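Local atomic coordinates of alkyl hydroperoxide reductase AhpD (Legionella pneumophila, PDB entry 5DIK), a protein that probably reduces alkyl hydroperoxides as an AhpD-like member of the carboxymuconolactone decarboxylase family, possibly as part of the bacterium's antioxidative response. Residues Ala85-Leu90 / Ala115-Ser120; Ser10-His15 / Ala109-Glu114. All blocks are in the same frame, centred on the assembly; numbering follows the deposited sequence.

In the fold
Both contacts are built on helix 102-120, the last helix of this all-helical chain, and their centres lie 10 Å apart. Contact 1 sets its C-terminal turns against the start of helix 87-99, its predecessor in sequence; contact 2 sets the turns just before against the start of helix 12-30. In chain order the segments alternate: 10-15, 85-90, 109-114, 115-120. The two meet at Glu118, whose OE2 and OE1 probably accept hydrogen bonds from the backbone N of Ser14 and of Phe13 in the first turn of helix 12-30. The last helix thus ties the first helix to helix 87-99, and both contacts touch the second subunit of the six-chain assembly.

Contact 1. Residues Ala85-Leu90 / Ala115-Ser120; sequences ATREEL and AFEEFS
Glu117 OE1 is gripped by two nitrogens of Arg87: NH1 and NH2 both donate to it, each at 2.9 Å from OE1. The guanidinium meets it end-on and nearly coplanar with the carboxylate, the planes 29° apart. NH1 uses the anti lone pair of OE1, whereas NH2 arrives almost along the C-O bond; both N-H...O angles are 145°, so each bond is somewhat bent. Arg87 suits the place because its chain runs extended from CG to NE and carries the charge across to the other helix. The ion pair belongs to a wider network: Arg87 NE also pairs with Glu30 of the second subunit, and Glu117 OE2 with Lys26 of that subunit.

Deeper in, Phe116 fills the interface. CG anti to the backbone N (chi1 -173°) starts its ring towards helix 87-99, and this long, flat side chain reaches both Leu90 and the turn at Ala85. Leu90 CD2 lies 3.4 Å from Phe116 CG, the two side chains sliding past each other in opposite directions. Ala85 O lies at the ring's edge, 3.6 Å from Phe116 CZ. That turn is fixed by a capping box: Glu89 N donates to Thr86 OG1 at 3.1 Å, and Thr86 N returns a bond to Glu89 OE1 at 2.8 Å. Threonine suits the N-cap because its hydroxyl takes the first-turn amide of Glu89, for which no preceding turn supplies a carbonyl, while the glutamate takes the amide of Thr86.

Helix 70-82 touches Phe116 through Val81, while helix 53-66 receives Leu90 on Met61, placing this apolar pair among four helices.

Contact 2. Residues Ser10-His15 / Ala109-Glu114; sequences SDKFSH and AAEALE
Charge attraction between Lys12 and two glutamates of helix 102-120 is the first component of this contact. Lys12 NZ lies 3.8 Å from Glu111 OE2, a long salt bridge, and 4.3 Å from Glu114 OE1, mere proximity of opposite charges. The lysine chain is extended throughout, with CG anti to the backbone N (chi1 -180°), and crosses both glutamates at about a right angle.

Packing of the lysine's methylenes is the second. Glu114 OE2 rests against the aliphatic part of the chain, 3.4 Å from Lys12 CD, nearer to the methylene than to the ammonium. A long, flexible residue fits here, since its carbons can lie beside a carboxylate while its charge goes further.

Packing of the Phe13 ring against the glutamates is the third. The CE2 and CZ side of the ring meets helix 102-120 obliquely, with CZ 3.6 Å from the backbone Glu111 O. Glu111 OE1 and Glu114 OE2 lie a little further from it. Both carboxylates are turned steeply to the ring, by 69° for Glu111 and 77° for Glu114. Beyond these segments, Phe13 also packs on Ala115 and Phe119.

A buried ring and a solvent-side lysine join segments 10-15 and 109-114 without a short polar bond; the short bonds between these helices come from Glu118, one turn on. The attraction is therefore probably diffuse, while Glu111 OE1 is buried without a polar partner in the model.

Contact 1. Residues Ala85-Leu90 / Ala115-Ser120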
loop_
_atom_site.group_PDB
_atom_site.type_symbol
_atom_site.label_atom_id
_atom_site.label_comp_id
_atom_site.label_asym_id
_atom_site.label_seq_id
_atom_site.Cartn_x
_atom_site.Cartn_y
_atom_site.Cartn_z
ATOM N N ALA A 85 6.461 25.383 -11.376
ATOM C CA ALA A 85 7.496 24.364 -11.243
ATOM C C ALA A 85 8.091 24.076 -12.612
ATOM O O ALA A 85 7.375 24.042 -13.605
ATOM C CB ALA A 85 6.896 23.079 -10.661
ATOM N N THR A 86 9.388 23.845 -12.671
ATOM C CA THR A 86 10.021 23.492 -13.939
ATOM C C THR A 86 9.934 21.982 -14.165
ATOM O O THR A 86 9.752 21.177 -13.235
ATOM C CB THR A 86 11.493 23.921 -13.989
ATOM O OG1 THR A 86 12.245 23.147 -13.042
ATOM C CG2 THR A 86 11.639 25.416 -13.668
ATOM N N ARG A 87 10.056 21.624 -15.427
ATOM C CA ARG A 87 10.164 20.242 -15.843
ATOM C C ARG A 87 11.276 19.501 -15.086
ATOM O O ARG A 87 11.085 18.368 -14.638
ATOM C CB ARG A 87 10.445 20.236 -17.356
ATOM C CG ARG A 87 10.352 18.874 -17.981
ATOM C CD ARG A 87 10.738 18.972 -19.441
ATOM N NE ARG A 87 10.664 17.674 -20.065
ATOM C CZ ARG A 87 9.574 17.152 -20.580
ATOM N NH1 ARG A 87 8.426 17.822 -20.580
ATOM N NH2 ARG A 87 9.640 15.961 -21.147
ATOM N N GLU A 88 12.434 20.145 -14.934
ATOM C CA GLU A 88 13.544 19.543 -14.236
ATOM C C GLU A 88 13.276 19.308 -12.734
ATOM O O GLU A 88 13.708 18.293 -12.198
ATOM C CB GLU A 88 14.839 20.356 -14.406
ATOM C CG GLU A 88 16.082 19.749 -13.722
ATOM C CD GLU A 88 16.543 18.383 -14.263
ATOM O OE1 GLU A 88 16.158 18.026 -15.390
ATOM O OE2 GLU A 88 17.291 17.667 -13.558
ATOM N N GLU A 89 12.614 20.245 -12.079
ATOM C CA GLU A 89 12.194 20.043 -10.672
ATOM C C GLU A 89 11.252 18.840 -10.603
ATOM O O GLU A 89 11.384 18.010 -9.707
ATOM C CB GLU A 89 11.508 21.302 -10.094
ATOM C CG GLU A 89 12.471 22.453 -9.889
ATOM C CD GLU A 89 11.787 23.797 -9.639
ATOM O OE1 GLU A 89 10.658 24.045 -10.132
ATOM O OE2 GLU A 89 12.391 24.609 -8.932
ATOM N N LEU A 90 10.310 18.746 -11.542
ATOM C CA LEU A 90 9.408 17.580 -11.569
ATOM C C LEU A 90 10.190 16.276 -11.745
ATOM O O LEU A 90 9.995 15.321 -10.986
ATOM C CB LEU A 90 8.343 17.730 -12.656
ATOM C CG LEU A 90 7.500 16.479 -12.903
ATOM C CD1 LEU A 90 6.603 16.229 -11.711
ATOM C CD2 LEU A 90 6.667 16.603 -14.162
ATOM N N ALA A 115 0.846 13.910 -17.425
ATOM C CA ALA A 115 -0.045 14.902 -16.830
ATOM C C ALA A 115 0.532 16.311 -16.834
ATOM O O ALA A 115 -0.153 17.266 -17.213
ATOM C CB ALA A 115 -0.436 14.508 -15.397
ATOM N N PHE A 116 1.782 16.438 -16.417
ATOM C CA PHE A 116 2.462 17.711 -16.424
ATOM C C PHE A 116 2.514 18.320 -17.829
ATOM O O PHE A 116 2.273 19.513 -17.993
ATOM C CB PHE A 116 3.879 17.546 -15.865
ATOM C CG PHE A 116 4.614 18.830 -15.677
ATOM C CD1 PHE A 116 4.363 19.638 -14.577
ATOM C CD2 PHE A 116 5.584 19.221 -16.594
ATOM C CE1 PHE A 116 5.064 20.817 -14.390
ATOM C CE2 PHE A 116 6.268 20.423 -16.432
ATOM C CZ PHE A 116 6.018 21.213 -15.328
ATOM N N GLU A 117 2.809 17.496 -18.823
ATOM C CA GLU A 117 2.867 17.972 -20.209
ATOM C C GLU A 117 1.484 18.388 -20.689
ATOM O O GLU A 117 1.350 19.417 -21.365
ATOM C CB GLU A 117 3.470 16.912 -21.140
ATOM C CG GLU A 117 4.976 16.734 -20.963
ATOM C CD GLU A 117 5.644 15.886 -22.049
ATOM O OE1 GLU A 117 6.888 15.857 -22.071
ATOM O OE2 GLU A 117 4.945 15.227 -22.860
ATOM N N GLU A 118 0.457 17.596 -20.352
ATOM C CA GLU A 118 -0.937 17.924 -20.681
ATOM C C GLU A 118 -1.381 19.265 -20.111
ATOM O O GLU A 118 -1.968 20.083 -20.831
ATOM C CB GLU A 118 -1.892 16.818 -20.222
ATOM C CG GLU A 118 -3.354 17.157 -20.464
ATOM C CD GLU A 118 -4.328 16.084 -20.045
ATOM O OE1 GLU A 118 -3.936 14.880 -19.880
ATOM O OE2 GLU A 118 -5.515 16.443 -19.885
ATOM N N PHE A 119 -1.086 19.541 -18.842
ATOM C CA PHE A 119 -1.517 20.806 -18.258
ATOM C C PHE A 119 -0.596 21.976 -18.581
ATOM O O PHE A 119 -0.942 23.114 -18.301
ATOM C CB PHE A 119 -1.672 20.681 -16.735
ATOM C CG PHE A 119 -2.830 19.821 -16.335
ATOM C CD1 PHE A 119 -4.125 20.217 -16.619
ATOM C CD2 PHE A 119 -2.619 18.613 -15.699
ATOM C CE1 PHE A 119 -5.201 19.427 -16.267
ATOM C CE2 PHE A 119 -3.685 17.815 -15.328
ATOM C CZ PHE A 119 -4.980 18.219 -15.605
ATOM N N SER A 120 0.583 21.688 -19.120
ATOM C CA SER A 120 1.537 22.712 -19.582
ATOM C C SER A 120 1.120 23.263 -20.963
ATOM O O SER A 120 1.578 24.318 -21.349
ATOM C CB SER A 120 2.951 22.154 -19.652
ATOM O OG SER A 120 3.457 21.862 -18.350
#

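Contact 2. Residues Ser10-His15 / Ala109-Glu114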
loop_
_atom_site.group_PDB
_atom_site.type_symbol
_atom_site.label_atom_id
_atom_site.label_comp_id
_atom_site.label_asym_id
_atom_site.label_seq_id
_atom_site.Cartn_x
_atom_site.Cartn_y
_atom_site.Cartn_z
ATOM N N SER A 10 -5.383 12.953 -25.859
ATOM C CA SER A 10 -4.490 14.012 -25.287
ATOM C C SER A 10 -5.081 14.772 -24.088
ATOM O O SER A 10 -4.427 15.660 -23.559
ATOM C CB SER A 10 -4.069 15.003 -26.398
ATOM O OG SER A 10 -5.176 15.700 -26.943
ATOM N N ASP A 11 -6.298 14.432 -23.654
ATOM C CA ASP A 11 -6.908 15.080 -22.488
ATOM C C ASP A 11 -7.225 14.086 -21.336
ATOM O O ASP A 11 -8.186 14.274 -20.590
ATOM C CB ASP A 11 -8.211 15.763 -22.922
ATOM C CG ASP A 11 -9.306 14.749 -23.197
ATOM O OD1 ASP A 11 -8.962 13.654 -23.707
ATOM O OD2 ASP A 11 -10.483 14.995 -22.862
ATOM N N LYS A 12 -6.431 13.036 -21.220
ATOM C CA LYS A 12 -6.644 11.994 -20.209
ATOM C C LYS A 12 -6.841 12.547 -18.797
ATOM O O LYS A 12 -7.821 12.224 -18.127
ATOM C CB LYS A 12 -5.451 11.059 -20.198
ATOM C CG LYS A 12 -5.559 9.934 -19.192
ATOM C CD LYS A 12 -4.291 9.093 -19.229
ATOM C CE LYS A 12 -4.349 7.991 -18.197
ATOM N NZ LYS A 12 -3.104 7.182 -18.293
ATOM N N PHE A 13 -5.919 13.397 -18.354
ATOM C CA PHE A 13 -5.955 13.903 -16.972
ATOM C C PHE A 13 -6.922 15.056 -16.767
ATOM O O PHE A 13 -7.420 15.264 -15.652
ATOM C CB PHE A 13 -4.548 14.256 -16.493
ATOM C CG PHE A 13 -3.692 13.048 -16.311
ATOM C CD1 PHE A 13 -3.773 12.298 -15.131
ATOM C CD2 PHE A 13 -2.843 12.620 -17.311
ATOM C CE1 PHE A 13 -3.010 11.153 -14.966
ATOM C CE2 PHE A 13 -2.080 11.475 -17.152
ATOM C CZ PHE A 13 -2.157 10.745 -15.968
ATOM N N SER A 14 -7.209 15.815 -17.826
ATOM C CA SER A 14 -8.275 16.797 -17.730
ATOM C C SER A 14 -9.595 16.083 -17.453
ATOM O O SER A 14 -10.360 16.506 -16.603
ATOM C CB SER A 14 -8.386 17.638 -19.030
ATOM O OG SER A 14 -9.502 18.503 -18.942
ATOM N N HIS A 15 -9.838 14.997 -18.162
ATOM C CA HIS A 15 -11.046 14.204 -17.997
ATOM C C HIS A 15 -11.099 13.561 -16.591
ATOM O O HIS A 15 -12.134 13.584 -15.918
ATOM C CB HIS A 15 -11.124 13.195 -19.159
ATOM C CG HIS A 15 -12.326 12.304 -19.144
ATOM N ND1 HIS A 15 -12.285 11.001 -18.683
ATOM C CD2 HIS A 15 -13.595 12.507 -19.576
ATOM C CE1 HIS A 15 -13.481 10.452 -18.807
ATOM N NE2 HIS A 15 -14.296 11.346 -19.341
ATOM N N ALA A 109 5.514 7.422 -12.565
ATOM C CA ALA A 109 6.290 8.617 -12.909
ATOM C C ALA A 109 6.006 8.970 -14.364
ATOM O O ALA A 109 5.916 10.149 -14.712
ATOM C CB ALA A 109 7.768 8.382 -12.675
ATOM N N ALA A 110 5.876 7.947 -15.205
ATOM C CA ALA A 110 5.492 8.156 -16.595
ATOM C C ALA A 110 4.151 8.850 -16.700
ATOM O O ALA A 110 4.003 9.804 -17.460
ATOM C CB ALA A 110 5.479 6.844 -17.362
ATOM N N GLU A 111 3.179 8.425 -15.902
ATOM C CA GLU A 111 1.882 9.095 -15.839
ATOM C C GLU A 111 2.006 10.537 -15.379
ATOM O O GLU A 111 1.335 11.429 -15.921
ATOM C CB GLU A 111 0.914 8.357 -14.884
ATOM C CG GLU A 111 0.487 6.997 -15.379
ATOM C CD GLU A 111 -0.924 6.602 -14.935
ATOM O OE1 GLU A 111 -1.616 7.370 -14.194
ATOM O OE2 GLU A 111 -1.360 5.501 -15.343
ATOM N N ALA A 112 2.845 10.793 -14.365
ATOM C CA ALA A 112 3.027 12.159 -13.902
ATOM C C ALA A 112 3.607 13.101 -15.007
ATOM O O ALA A 112 3.245 14.265 -15.096
ATOM C CB ALA A 112 3.921 12.193 -12.683
ATOM N N LEU A 113 4.559 12.598 -15.774
ATOM C CA LEU A 113 5.172 13.416 -16.827
ATOM C C LEU A 113 4.103 13.709 -17.893
ATOM O O LEU A 113 3.991 14.833 -18.347
ATOM C CB LEU A 113 6.352 12.709 -17.453
ATOM C CG LEU A 113 7.071 13.533 -18.534
ATOM C CD1 LEU A 113 7.565 14.859 -17.978
ATOM C CD2 LEU A 113 8.221 12.749 -19.110
ATOM N N GLU A 114 3.313 12.706 -18.253
ATOM C CA GLU A 114 2.200 12.893 -19.190
ATOM C C GLU A 114 1.224 13.963 -18.705
ATOM O O GLU A 114 0.858 14.855 -19.474
ATOM C CB GLU A 114 1.462 11.572 -19.458
ATOM C CG GLU A 114 0.290 11.688 -20.426
ATOM C CD GLU A 114 -0.515 10.401 -20.549
ATOM O OE1 GLU A 114 0.040 9.309 -20.339
ATOM O OE2 GLU A 114 -1.716 10.476 -20.871
#